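Local coordinates for protein BtrN (Bacillus circulans, PDB 4M7S) that catalyses the radical S-adenosylmethionine-dependent two-electron oxidation of 2-deoxy-scyllo-inosamine to amino-dideoxy-scyllo-inosose in butirosin biosynthesis, using two [4Fe-4S] clusters, at residues V171-L175 with L185-E189; L4-I8 with L48-F53; Q15-T19 with N92-L96; V10-Q15 with T33-D37; L71-V75 with R100-L104. All blocks are in the same frame, centred on the assembly; numbering follows the deposited sequence.

Interaction 1 (V171-L175 with L185-E189); sequences VPSNL and LPCFE. With SF4 (iron/sulfur cluster), chain B.
The loop carrying a cluster cysteine can pack directly on a short helix, as in the auxiliary-cluster (SPASM-like) domain of BtrN. Residues 171-174 form a short, weakly bonded helix, with Asn174 N and Leu175 N both bonded to Val171 O (3.0 and 2.9 Å); Leu175 turns extended. Segment 185-189 leaves a strand at Leu185 as an irregular loop. The backbones come closest at Pro172 and Pro186, CA to CA 4.8 Å, and Pro172 CA makes a CA-H...O contact with Pro186 O (3.4 Å). Val171 (t) directs CG1 to Phe188 CE2 (3.9 Å) and Cys187 CB (4.1 Å). Leu175 (chi1 t) lays CD1 3.7 Å from Cys187 CA and 4.2 Å from CD2 of Phe188, whose p rotamer swings its ring inward. Cys187 (t) binds cluster FE3 through SG at 2.5 Å, while Pro172 CG lies 3.6 Å from cluster S1. Glu189 N donates to Cys187 SG (3.0 Å), a backbone bond to the metal-bound sulfur that is consistent with a partly offset negative charge.

Interaction 2 (L4-I8 with L48-F53); sequences LFSMI and LSSLDF
This apolar contact joins the lead-in of a strand to the end of a helix at the start of the partial TIM barrel of the radical SAM fold: segment 4-8, entering the first strand, 7-10, packs against the C-terminal end of helix 38-50, in the beta-alpha-beta crossover that continues into strand 56-58. No hydrogen bond joins the segments. The CA atoms of Ser6 and Phe53 lie 8.6 Å apart and those of Ile8 and Leu48 9.7 Å, so side chains fill the gap. Leu4 to Ser6 are irregular; Met7 (selenomethionine) and Ile8 are extended. On the other side the helix ends in a Schellman motif: Asp52 takes positive phi (49°), Phe53 N bonds to Leu48 O (3.1 Å) and Asp52 N to Ser49 O (3.0 Å). That reversal turns Phe53 (chi1 t) into the interface, where it has the most covered surface. Its CD1 meets CD2 of Leu4 (t, p) at 3.9 Å, and its CE2 meets CG2 of Ile8 (t, t) at 3.8 Å. Phe5 (chi1 p) sends its ring obliquely beside that of Phe53, centroids 5.4 Å apart and planes at 47°, and also packs edge-to-face on Trp209. Leu51 CD1 lies 4.1 Å from Leu4 CD1. Leu48 (m, t) sits between two partners, its CD1 4.1 Å from Ile8 CG2 and its CD2 3.8 Å from Phe5 CZ, at the edge of that ring.

Interaction 3 (Q15-T19 with N92-L96); sequences QCNRT and NGDFL. With SF4 (iron/sulfur cluster), chain C.
Asn17, Asn92 and Asp94, the residues most covered here, show how polar side chains can tie a cofactor loop to a barrel. Segment 15-19 opens the CX3CX2C signature of radical SAM enzymes, completed by Cys20 and Cys23; segment 92-96 leaves strand 86-91. Neither is regular, and the CA atoms of Asn17 and Asp94, like those of Arg18 and Asn92, lie 8.4 Å apart. Asn17 (p, chi2 -66°) uses both ends of its amide: OD1 accepts from Asn92 ND2 (2.8 Å) and ND2 donates to Asp94 OD2 (2.8 Å). Its CG also meets the ring edge of Phe95, at CE2 (3.7 Å). Asn92 (p) adds an Asx turn, OD1 accepting from Asp94 N (3.0 Å). Gly93, at phi 87°, has a backbone that calls for glycine, and begins a type I turn closed by Leu96 N to Gly93 O (3.0 Å). Asp94 (m) takes the guanidinium of Arg18 (chi1 to chi3 m, t, t) in a bidentate salt bridge, OD2 to NE 2.7 Å and OD1 to NH2 2.8 Å. Cys16 SG (chi1 t) binds cluster FE1 at 2.4 Å, accepts from Arg18 N (3.3 Å) and lies 3.5 Å from Asn92 ND2. Charge and amide pairing thus hold the ligand loop to the neighbouring turn and bring an amide nitrogen, Asn92 ND2, close to cluster sulfide S3 (3.7 Å).

Interaction 4 (V10-Q15 with T33-D37); sequences VEVNSQ and TGEMD. With IMD (imidazole), chain F.
A single antiparallel beta bridge closes the base of the long loop that carries the radical SAM cluster cysteines, Cys16, Cys20 and Cys23. The bridge pairs Asn13 with Glu35 as a non-hydrogen-bonded pair, CA to CA 4.3 Å, with Val12 facing Met36 and Ser14 facing Gly34. Backbone hydrogen bonds flank it: Met36 N to Val12 O (3.0 Å) and Ser14 N to Gly34 O (2.9 Å). Asn13 CA adds a CA-H...O contact to Gly34 O (3.3 Å). Before the bridge, an inverse gamma turn centred on Glu11 bends the chain as it leaves strand 7-10. Among the side-chain bonds, Ser14 (p) donates OG to Thr33 O at 2.6 Å, although Thr33 itself is poorly ordered. A water accepts from Asn13 ND2 (2.6 Å) and Gln15 N (3.0 Å) and donates to Gly34 O (3.2 Å); Asn13 ND2 also bonds to Glu64 O, and Glu11 OE1 to Val180 N. The apolar part rests on Met36 (selenomethionine), whose chi1 and chi2 are t and chi3 m, which brings CE within 3.6 Å of Val10 CG1; CE also approaches the carbonyl oxygen Glu11 O, at 3.4 Å. Tyr41 of helix 38-50 touches Val10, Val12 and Met36. Asp37 (t) is the N-cap of that helix, its OD1 bonded to Ala39 N, and a bound imidazole, probably from the crystallisation liquor, places N1 only 2.5 Å from Asp37 OD2.

Interaction 5 (L71-V75 with R100-L104); sequences LDLFV and RLQTL
Where two helices lie side by side, one ion pair at the rim can cover an apolar seam. Segments 71-75 and 100-104, of helices 71-81 and 98-107, run in similar directions, inclined at 27° with axes 11.3 Å apart at closest approach; the CA atoms of Asp72 and Leu104 are nearest, at 6.7 Å. Arg100, coiled by three m rotamers (chi1 to chi3), turns its guanidinium edge to Asp72 (m), and both donors converge on one oxygen: NH1 to OD1 at 2.8 Å, NH2 to OD1 at 3.0 Å. Asp72 OD2 instead lies 3.8 Å from the methyl CG2 of Thr103, whose hydroxyl OG1 is bonded to Lys99 O, back along its own helix. In the partial TIM barrel of the radical SAM fold these are consecutive outer helices, with parallel strand 86-91 between them in the chain. Main-chain groups are met locally: Val75 N bonds to Leu71 O and Leu104 N to Arg100 O (both 2.8 Å), Arg100 N to Thr97 OG1, and Val75 O to Thr78 OG1. Beneath the ion pair, Leu104 (m, t) inserts CD2 between the helices, 3.8 Å from CD2 of Leu71 (t, p), 4.0 Å from CG2 of Val75 (t) and 3.5 Å from Asp72 OD1. Leu66 touches both Leu71 and Leu104, and Phe112 of strand 111-116 touches Leu104 from the sheet.

Overall arrangement
From the N terminus, interaction 2 closes the first beta-alpha unit (4-8 to 48-53). Within that span interaction 4 closes a smaller loop (10-15 to 33-37), the one bearing the cluster cysteines. Interaction 3 starts at Gln15, which it shares with interaction 4, and reaches 92-96, crossing interactions 2, 4 and 5 along the chain. Interaction 5 joins the next two helices; it touches interaction 3 through Arg100 against Phe95 and interaction 4 through Phe74 against Val12. Interaction 1 closes last, in the auxiliary-cluster domain, yet Asn174 O lies at hydrogen-bonding distance from Ser6 N and Met7 N of interaction 2, joining that domain to the barrel's first strand.

Interaction 1 (V171-L175 with L185-E189)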
# COMPACT_ATOMS: atom_id res chain seq x y z
N VAL A 171 7.74 -7.06 6.20
CA VAL A 171 6.67 -6.18 5.70
C VAL A 171 5.97 -5.39 6.81
O VAL A 171 5.82 -4.17 6.70
CB VAL A 171 5.64 -6.93 4.82
CG1 VAL A 171 4.54 -5.97 4.31
CG2 VAL A 171 6.33 -7.62 3.63
N PRO A 172 5.55 -6.06 7.91
CA PRO A 172 4.90 -5.27 8.96
C PRO A 172 5.84 -4.28 9.66
O PRO A 172 5.35 -3.46 10.44
CB PRO A 172 4.44 -6.32 9.98
CG PRO A 172 4.44 -7.62 9.23
CD PRO A 172 5.54 -7.50 8.22
N SER A 173 7.15 -4.35 9.40
CA SER A 173 8.09 -3.38 9.95
C SER A 173 8.27 -2.15 9.05
O SER A 173 8.86 -1.14 9.47
CB SER A 173 9.45 -4.03 10.18
OG SER A 173 9.33 -5.15 11.03
N ASN A 174 7.80 -2.25 7.80
CA ASN A 174 8.06 -1.22 6.79
C ASN A 174 6.83 -0.62 6.14
O ASN A 174 6.89 0.44 5.53
CB ASN A 174 8.96 -1.79 5.68
CG ASN A 174 10.36 -2.06 6.16
OD1 ASN A 174 11.03 -1.16 6.67
ND2 ASN A 174 10.82 -3.30 6.00
N LEU A 175 5.71 -1.32 6.24
CA LEU A 175 4.55 -1.01 5.42
C LEU A 175 3.30 -0.89 6.27
O LEU A 175 3.03 -1.75 7.12
CB LEU A 175 4.37 -2.13 4.38
CG LEU A 175 3.37 -2.07 3.21
CD1 LEU A 175 2.20 -3.00 3.46
CD2 LEU A 175 2.90 -0.65 2.92
N LEU A 185 -3.84 -1.96 7.99
CA LEU A 185 -3.42 -3.36 7.92
C LEU A 185 -1.88 -3.40 7.90
O LEU A 185 -1.24 -2.43 7.47
CB LEU A 185 -3.98 -4.03 6.66
CG LEU A 185 -5.44 -3.74 6.30
CD1 LEU A 185 -5.79 -4.36 4.95
CD2 LEU A 185 -6.41 -4.22 7.38
N PRO A 186 -1.29 -4.52 8.34
CA PRO A 186 0.17 -4.63 8.43
C PRO A 186 0.80 -5.09 7.13
O PRO A 186 2.03 -5.16 7.07
CB PRO A 186 0.36 -5.71 9.50
CG PRO A 186 -0.80 -6.61 9.29
CD PRO A 186 -1.96 -5.70 8.92
N CYS A 187 -0.01 -5.39 6.11
CA CYS A 187 0.52 -5.99 4.89
C CYS A 187 -0.42 -5.91 3.67
O CYS A 187 -1.64 -5.86 3.82
CB CYS A 187 0.85 -7.46 5.14
SG CYS A 187 1.27 -8.30 3.63
N PHE A 188 0.16 -5.92 2.48
CA PHE A 188 -0.60 -5.79 1.23
C PHE A 188 -1.34 -7.09 0.93
O PHE A 188 -2.19 -7.14 0.04
CB PHE A 188 0.35 -5.47 0.08
CG PHE A 188 1.54 -6.38 0.03
CD1 PHE A 188 1.45 -7.65 -0.55
CD2 PHE A 188 2.75 -5.99 0.59
CE1 PHE A 188 2.54 -8.50 -0.57
CE2 PHE A 188 3.85 -6.84 0.57
CZ PHE A 188 3.74 -8.10 -0.02
N GLU A 189 -0.98 -8.15 1.65
CA GLU A 189 -1.60 -9.46 1.49
C GLU A 189 -2.96 -9.56 2.19
O GLU A 189 -3.79 -10.38 1.83
CB GLU A 189 -0.68 -10.56 2.04
CG GLU A 189 0.57 -10.83 1.23
CD GLU A 189 0.31 -11.71 0.01
OE1 GLU A 189 -0.59 -12.58 0.08
OE2 GLU A 189 1.00 -11.54 -1.00
FE1 SF4 B . 3.00 -12.79 4.12
FE2 SF4 B . 2.51 -12.13 6.68
FE3 SF4 B . 2.24 -10.32 4.73
FE4 SF4 B . 4.65 -11.14 5.50
S1 SF4 B . 3.18 -9.93 6.80
S2 SF4 B . 3.98 -10.88 3.32
S3 SF4 B . 4.29 -13.36 5.93
S4 SF4 B . 0.94 -12.19 4.98

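Interaction 2 (L4-I8 with L48-F53)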
# COMPACT_ATOMS: atom_id res chain seq x y z
N LEU A 4 9.41 4.12 12.04
CA LEU A 4 8.17 4.39 11.33
C LEU A 4 8.15 3.60 10.02
O LEU A 4 9.21 3.24 9.49
CB LEU A 4 8.03 5.88 11.03
CG LEU A 4 6.65 6.40 10.60
CD1 LEU A 4 5.69 6.39 11.79
CD2 LEU A 4 6.74 7.80 9.99
N PHE A 5 6.96 3.33 9.50
CA PHE A 5 6.83 2.69 8.19
C PHE A 5 7.55 3.52 7.13
O PHE A 5 7.63 4.74 7.24
CB PHE A 5 5.36 2.49 7.82
CG PHE A 5 4.49 3.69 8.11
CD1 PHE A 5 4.37 4.73 7.19
CD2 PHE A 5 3.80 3.78 9.31
CE1 PHE A 5 3.59 5.83 7.47
CE2 PHE A 5 3.00 4.87 9.60
CZ PHE A 5 2.90 5.91 8.68
N SER A 6 8.09 2.85 6.11
CA SER A 6 8.81 3.55 5.06
C SER A 6 7.92 3.67 3.82
O SER A 6 8.19 4.47 2.93
CB SER A 6 10.11 2.82 4.73
OG SER A 6 9.84 1.56 4.13
N MSE A 7 6.86 2.86 3.78
CA MSE A 7 5.89 2.89 2.68
C MSE A 7 4.49 2.84 3.28
O MSE A 7 4.23 2.07 4.22
CB MSE A 7 6.11 1.72 1.71
CG MSE A 7 4.89 1.39 0.82
SE MSE A 7 4.47 2.69 -0.62
CE MSE A 7 5.78 2.07 -1.95
N ILE A 8 3.60 3.68 2.77
CA ILE A 8 2.20 3.57 3.14
C ILE A 8 1.35 3.44 1.88
O ILE A 8 1.52 4.21 0.93
CB ILE A 8 1.72 4.76 4.01
CG1 ILE A 8 0.23 4.63 4.31
CG2 ILE A 8 2.01 6.11 3.33
CD1 ILE A 8 -0.22 5.48 5.48
N LEU A 48 0.02 12.22 8.55
CA LEU A 48 1.31 11.97 7.91
C LEU A 48 2.14 13.24 7.94
O LEU A 48 3.37 13.21 8.10
CB LEU A 48 1.13 11.45 6.47
CG LEU A 48 0.60 10.02 6.29
CD1 LEU A 48 0.53 9.64 4.80
CD2 LEU A 48 1.48 9.02 7.07
N SER A 49 1.46 14.38 7.84
CA SER A 49 2.16 15.66 7.93
C SER A 49 2.74 15.90 9.33
O SER A 49 3.83 16.44 9.47
CB SER A 49 1.24 16.83 7.55
OG SER A 49 1.99 18.00 7.42
N SER A 50 1.99 15.51 10.36
CA SER A 50 2.43 15.68 11.74
C SER A 50 3.66 14.80 12.05
O SER A 50 4.34 14.99 13.06
CB SER A 50 1.29 15.31 12.69
OG SER A 50 1.05 13.91 12.67
N LEU A 51 3.93 13.83 11.18
CA LEU A 51 5.10 12.96 11.33
C LEU A 51 6.25 13.40 10.42
O LEU A 51 7.30 12.77 10.41
CB LEU A 51 4.72 11.52 10.97
CG LEU A 51 3.69 10.80 11.84
CD1 LEU A 51 3.13 9.57 11.11
CD2 LEU A 51 4.30 10.39 13.19
N ASP A 52 6.06 14.48 9.66
CA ASP A 52 7.02 14.87 8.62
C ASP A 52 7.37 13.67 7.74
O ASP A 52 8.54 13.44 7.40
CB ASP A 52 8.28 15.47 9.25
CG ASP A 52 9.12 16.26 8.25
OD1 ASP A 52 8.64 16.49 7.12
OD2 ASP A 52 10.25 16.64 8.60
N PHE A 53 6.36 12.89 7.38
CA PHE A 53 6.55 11.65 6.63
C PHE A 53 7.33 11.84 5.33
O PHE A 53 6.95 12.66 4.48
CB PHE A 53 5.22 10.98 6.34
CG PHE A 53 5.35 9.69 5.60
CD1 PHE A 53 5.96 8.59 6.20
CD2 PHE A 53 4.88 9.57 4.30
CE1 PHE A 53 6.10 7.39 5.51
CE2 PHE A 53 5.02 8.38 3.61
CZ PHE A 53 5.62 7.29 4.21

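Interaction 3 (Q15-T19 with N92-L96)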
# COMPACT_ATOMS: atom_id res chain seq x y z
N GLN A 15 -12.44 -0.14 -6.29
CA GLN A 15 -12.80 -0.85 -7.52
C GLN A 15 -11.61 -0.89 -8.47
O GLN A 15 -10.82 0.04 -8.53
CB GLN A 15 -14.02 -0.23 -8.23
CG GLN A 15 -14.50 -1.04 -9.46
CD GLN A 15 -15.76 -0.50 -10.13
OE1 GLN A 15 -15.92 0.71 -10.32
NE2 GLN A 15 -16.66 -1.40 -10.52
N CYS A 16 -11.51 -1.98 -9.21
CA CYS A 16 -10.62 -2.04 -10.36
C CYS A 16 -11.42 -2.40 -11.60
O CYS A 16 -12.42 -3.11 -11.51
CB CYS A 16 -9.54 -3.09 -10.15
SG CYS A 16 -8.52 -3.22 -11.61
N ASN A 17 -10.98 -1.92 -12.76
CA ASN A 17 -11.72 -2.17 -14.00
C ASN A 17 -11.50 -3.58 -14.55
O ASN A 17 -12.24 -4.05 -15.41
CB ASN A 17 -11.37 -1.13 -15.07
CG ASN A 17 -9.90 -1.12 -15.41
OD1 ASN A 17 -9.05 -0.78 -14.58
ND2 ASN A 17 -9.57 -1.50 -16.65
N ARG A 18 -10.47 -4.25 -14.04
CA ARG A 18 -10.18 -5.60 -14.52
C ARG A 18 -10.73 -6.67 -13.58
O ARG A 18 -11.19 -6.38 -12.47
CB ARG A 18 -8.68 -5.78 -14.78
CG ARG A 18 -8.24 -5.12 -16.07
CD ARG A 18 -6.80 -5.40 -16.43
NE ARG A 18 -6.39 -4.62 -17.60
CZ ARG A 18 -6.56 -5.00 -18.86
NH1 ARG A 18 -7.12 -6.17 -19.14
NH2 ARG A 18 -6.17 -4.21 -19.85
N THR A 19 -10.69 -7.91 -14.04
CA THR A 19 -11.35 -9.01 -13.37
C THR A 19 -10.40 -10.18 -13.17
O THR A 19 -10.83 -11.33 -13.17
CB THR A 19 -12.54 -9.50 -14.20
OG1 THR A 19 -12.09 -9.84 -15.51
CG2 THR A 19 -13.61 -8.40 -14.31
N ASN A 92 -2.84 -0.49 -13.71
CA ASN A 92 -2.90 -1.43 -14.83
C ASN A 92 -2.71 -0.73 -16.17
O ASN A 92 -2.59 -1.39 -17.20
CB ASN A 92 -4.19 -2.28 -14.84
CG ASN A 92 -5.46 -1.45 -14.88
OD1 ASN A 92 -5.50 -0.36 -15.47
ND2 ASN A 92 -6.51 -1.95 -14.22
N GLY A 93 -2.69 0.60 -16.14
CA GLY A 93 -2.40 1.39 -17.33
C GLY A 93 -3.58 1.71 -18.25
O GLY A 93 -3.45 2.55 -19.13
N ASP A 94 -4.72 1.05 -18.05
CA ASP A 94 -5.84 1.21 -18.99
C ASP A 94 -6.41 2.63 -19.04
O ASP A 94 -7.08 3.01 -20.01
CB ASP A 94 -6.97 0.23 -18.64
CG ASP A 94 -6.51 -1.22 -18.68
OD1 ASP A 94 -5.54 -1.51 -19.40
OD2 ASP A 94 -7.12 -2.05 -17.98
N PHE A 95 -6.15 3.41 -18.00
CA PHE A 95 -6.61 4.79 -17.92
C PHE A 95 -5.47 5.80 -18.06
O PHE A 95 -5.70 7.01 -18.03
CB PHE A 95 -7.36 5.04 -16.61
CG PHE A 95 -8.72 4.40 -16.57
CD1 PHE A 95 -9.83 5.09 -17.01
CD2 PHE A 95 -8.87 3.11 -16.09
CE1 PHE A 95 -11.09 4.50 -16.98
CE2 PHE A 95 -10.13 2.51 -16.06
CZ PHE A 95 -11.24 3.21 -16.50
N LEU A 96 -4.24 5.31 -18.21
CA LEU A 96 -3.07 6.18 -18.25
C LEU A 96 -2.79 6.75 -19.64
O LEU A 96 -1.93 6.25 -20.37
CB LEU A 96 -1.83 5.44 -17.74
CG LEU A 96 -0.60 6.31 -17.45
CD1 LEU A 96 -0.96 7.43 -16.49
CD2 LEU A 96 0.53 5.46 -16.88
FE1 SF4 C . -7.13 -5.08 -10.97
FE2 SF4 C . -6.13 -7.30 -12.05
FE3 SF4 C . -6.37 -7.14 -9.41
FE4 SF4 C . -4.51 -5.60 -10.65
S1 SF4 C . -4.51 -7.89 -10.51
S2 SF4 C . -5.95 -4.91 -9.01
S3 SF4 C . -5.56 -5.15 -12.65
S4 SF4 C . -8.12 -7.17 -10.93

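Interaction 4 (V10-Q15 with T33-D37)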
# COMPACT_ATOMS: atom_id res chain seq x y z
N VAL A 10 -2.37 3.52 0.27
CA VAL A 10 -3.68 4.09 0.57
C VAL A 10 -4.72 3.66 -0.48
O VAL A 10 -4.58 3.97 -1.67
CB VAL A 10 -3.61 5.61 0.63
CG1 VAL A 10 -4.92 6.20 1.13
CG2 VAL A 10 -2.47 6.05 1.56
N GLU A 11 -5.75 2.95 -0.03
CA GLU A 11 -6.83 2.55 -0.93
C GLU A 11 -7.77 3.73 -1.21
O GLU A 11 -8.87 3.81 -0.66
CB GLU A 11 -7.62 1.39 -0.31
CG GLU A 11 -8.50 0.62 -1.29
CD GLU A 11 -9.25 -0.52 -0.63
OE1 GLU A 11 -9.55 -0.43 0.59
OE2 GLU A 11 -9.54 -1.52 -1.34
N VAL A 12 -7.33 4.66 -2.06
CA VAL A 12 -8.17 5.83 -2.38
C VAL A 12 -9.43 5.43 -3.16
O VAL A 12 -10.40 6.19 -3.23
CB VAL A 12 -7.38 6.94 -3.10
CG1 VAL A 12 -6.17 7.35 -2.26
CG2 VAL A 12 -6.94 6.48 -4.50
N ASN A 13 -9.42 4.24 -3.76
CA ASN A 13 -10.65 3.67 -4.28
C ASN A 13 -10.52 2.16 -4.35
O ASN A 13 -9.42 1.64 -4.56
CB ASN A 13 -11.01 4.25 -5.64
CG ASN A 13 -10.13 3.73 -6.74
OD1 ASN A 13 -8.94 4.04 -6.78
ND2 ASN A 13 -10.71 2.94 -7.65
N SER A 14 -11.63 1.45 -4.19
CA SER A 14 -11.57 -0.00 -4.01
C SER A 14 -11.87 -0.80 -5.28
O SER A 14 -11.60 -1.99 -5.35
CB SER A 14 -12.55 -0.42 -2.92
OG SER A 14 -13.87 -0.08 -3.30
N GLN A 15 -12.44 -0.14 -6.29
CA GLN A 15 -12.80 -0.85 -7.52
C GLN A 15 -11.61 -0.89 -8.47
O GLN A 15 -10.82 0.04 -8.53
CB GLN A 15 -14.02 -0.23 -8.23
CG GLN A 15 -14.50 -1.04 -9.46
CD GLN A 15 -15.76 -0.50 -10.13
OE1 GLN A 15 -15.92 0.71 -10.32
NE2 GLN A 15 -16.66 -1.40 -10.52
N THR A 33 -16.84 0.88 0.52
CA THR A 33 -17.49 1.60 -0.56
C THR A 33 -16.57 1.72 -1.77
O THR A 33 -15.45 1.20 -1.76
CB THR A 33 -17.94 3.02 -0.11
OG1 THR A 33 -16.79 3.84 0.13
CG2 THR A 33 -18.78 2.93 1.16
N GLY A 34 -17.04 2.40 -2.82
CA GLY A 34 -16.23 2.63 -4.00
C GLY A 34 -15.04 3.56 -3.75
O GLY A 34 -13.90 3.21 -4.03
N GLU A 35 -15.30 4.76 -3.24
CA GLU A 35 -14.21 5.71 -3.08
C GLU A 35 -13.96 6.22 -1.68
O GLU A 35 -14.89 6.37 -0.89
CB GLU A 35 -14.35 6.87 -4.04
CG GLU A 35 -13.19 6.97 -4.99
CD GLU A 35 -13.48 7.84 -6.16
OE1 GLU A 35 -13.33 9.07 -6.02
OE2 GLU A 35 -13.89 7.30 -7.22
N MSE A 36 -12.70 6.50 -1.39
CA MSE A 36 -12.37 7.04 -0.08
C MSE A 36 -12.96 8.44 0.10
O MSE A 36 -12.85 9.29 -0.79
CB MSE A 36 -10.85 7.08 0.13
CG MSE A 36 -10.48 7.66 1.49
SE MSE A 36 -8.58 7.63 1.88
CE MSE A 36 -8.36 5.70 2.17
N ASP A 37 -13.63 8.65 1.23
CA ASP A 37 -14.11 9.98 1.62
C ASP A 37 -12.94 10.97 1.58
O ASP A 37 -11.92 10.74 2.22
CB ASP A 37 -14.72 9.91 3.03
CG ASP A 37 -15.43 11.20 3.44
OD1 ASP A 37 -15.13 12.27 2.88
OD2 ASP A 37 -16.29 11.14 4.34
N1 IMD F . -17.48 13.26 4.72
C2 IMD F . -17.81 14.47 4.24
N3 IMD F . -18.98 14.86 4.80
C4 IMD F . -19.39 13.88 5.65
C5 IMD F . -18.44 12.87 5.60
O HOH W 1 -13.21 2.63 -7.13

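Interaction 5 (L71-V75 with R100-L104)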
# COMPACT_ATOMS: atom_id res chain seq x y z
N LEU A 71 -8.43 11.69 -7.62
CA LEU A 71 -7.00 11.40 -7.65
C LEU A 71 -6.11 12.65 -7.73
O LEU A 71 -5.15 12.77 -6.98
CB LEU A 71 -6.65 10.41 -8.76
CG LEU A 71 -5.17 9.98 -8.66
CD1 LEU A 71 -4.92 9.18 -7.38
CD2 LEU A 71 -4.72 9.23 -9.90
N ASP A 72 -6.42 13.58 -8.63
CA ASP A 72 -5.59 14.77 -8.79
C ASP A 72 -5.52 15.56 -7.49
O ASP A 72 -4.44 16.00 -7.08
CB ASP A 72 -6.11 15.69 -9.90
CG ASP A 72 -5.90 15.10 -11.29
OD1 ASP A 72 -5.30 14.01 -11.42
OD2 ASP A 72 -6.35 15.75 -12.27
N LEU A 73 -6.68 15.74 -6.86
CA LEU A 73 -6.80 16.40 -5.57
C LEU A 73 -5.92 15.71 -4.54
O LEU A 73 -5.14 16.36 -3.83
CB LEU A 73 -8.26 16.32 -5.12
CG LEU A 73 -8.91 17.20 -4.04
CD1 LEU A 73 -9.44 16.33 -2.93
CD2 LEU A 73 -8.00 18.30 -3.51
N PHE A 74 -6.05 14.39 -4.45
CA PHE A 74 -5.29 13.59 -3.49
C PHE A 74 -3.79 13.68 -3.73
O PHE A 74 -3.02 13.78 -2.78
CB PHE A 74 -5.75 12.12 -3.51
CG PHE A 74 -7.14 11.91 -2.97
CD1 PHE A 74 -7.77 12.90 -2.25
CD2 PHE A 74 -7.81 10.71 -3.20
CE1 PHE A 74 -9.05 12.70 -1.75
CE2 PHE A 74 -9.08 10.51 -2.71
CZ PHE A 74 -9.70 11.50 -1.98
N VAL A 75 -3.38 13.62 -4.99
CA VAL A 75 -1.96 13.75 -5.31
C VAL A 75 -1.43 15.16 -4.99
O VAL A 75 -0.34 15.31 -4.43
CB VAL A 75 -1.69 13.39 -6.79
CG1 VAL A 75 -0.25 13.68 -7.15
CG2 VAL A 75 -2.03 11.93 -7.04
N ARG A 100 -3.04 12.29 -18.63
CA ARG A 100 -3.07 11.93 -17.21
C ARG A 100 -1.65 11.80 -16.66
O ARG A 100 -1.36 12.24 -15.54
CB ARG A 100 -3.82 10.60 -16.98
CG ARG A 100 -5.31 10.65 -17.28
CD ARG A 100 -6.05 11.66 -16.40
NE ARG A 100 -6.23 11.21 -15.02
CZ ARG A 100 -5.91 11.94 -13.94
NH1 ARG A 100 -5.38 13.15 -14.07
NH2 ARG A 100 -6.13 11.45 -12.73
N LEU A 101 -0.77 11.21 -17.45
CA LEU A 101 0.61 11.00 -17.03
C LEU A 101 1.27 12.35 -16.71
O LEU A 101 1.89 12.52 -15.66
CB LEU A 101 1.39 10.30 -18.14
CG LEU A 101 2.76 9.67 -17.88
CD1 LEU A 101 3.17 8.89 -19.12
CD2 LEU A 101 3.83 10.68 -17.53
N GLN A 102 1.16 13.29 -17.64
CA GLN A 102 1.85 14.56 -17.47
C GLN A 102 1.22 15.37 -16.35
O GLN A 102 1.92 16.06 -15.61
CB GLN A 102 1.89 15.34 -18.78
CG GLN A 102 2.71 14.66 -19.88
CD GLN A 102 3.01 15.58 -21.05
OE1 GLN A 102 2.56 16.73 -21.08
NE2 GLN A 102 3.79 15.09 -22.01
N THR A 103 -0.10 15.26 -16.22
CA THR A 103 -0.84 15.94 -15.17
C THR A 103 -0.45 15.39 -13.80
O THR A 103 -0.12 16.15 -12.89
CB THR A 103 -2.37 15.78 -15.37
OG1 THR A 103 -2.76 16.44 -16.57
CG2 THR A 103 -3.14 16.35 -14.20
N LEU A 104 -0.48 14.07 -13.66
CA LEU A 104 -0.10 13.43 -12.40
C LEU A 104 1.36 13.70 -12.04
O LEU A 104 1.68 13.91 -10.87
CB LEU A 104 -0.39 11.92 -12.46
CG LEU A 104 -1.90 11.65 -12.40
CD1 LEU A 104 -2.24 10.21 -12.75
CD2 LEU A 104 -2.46 12.04 -11.03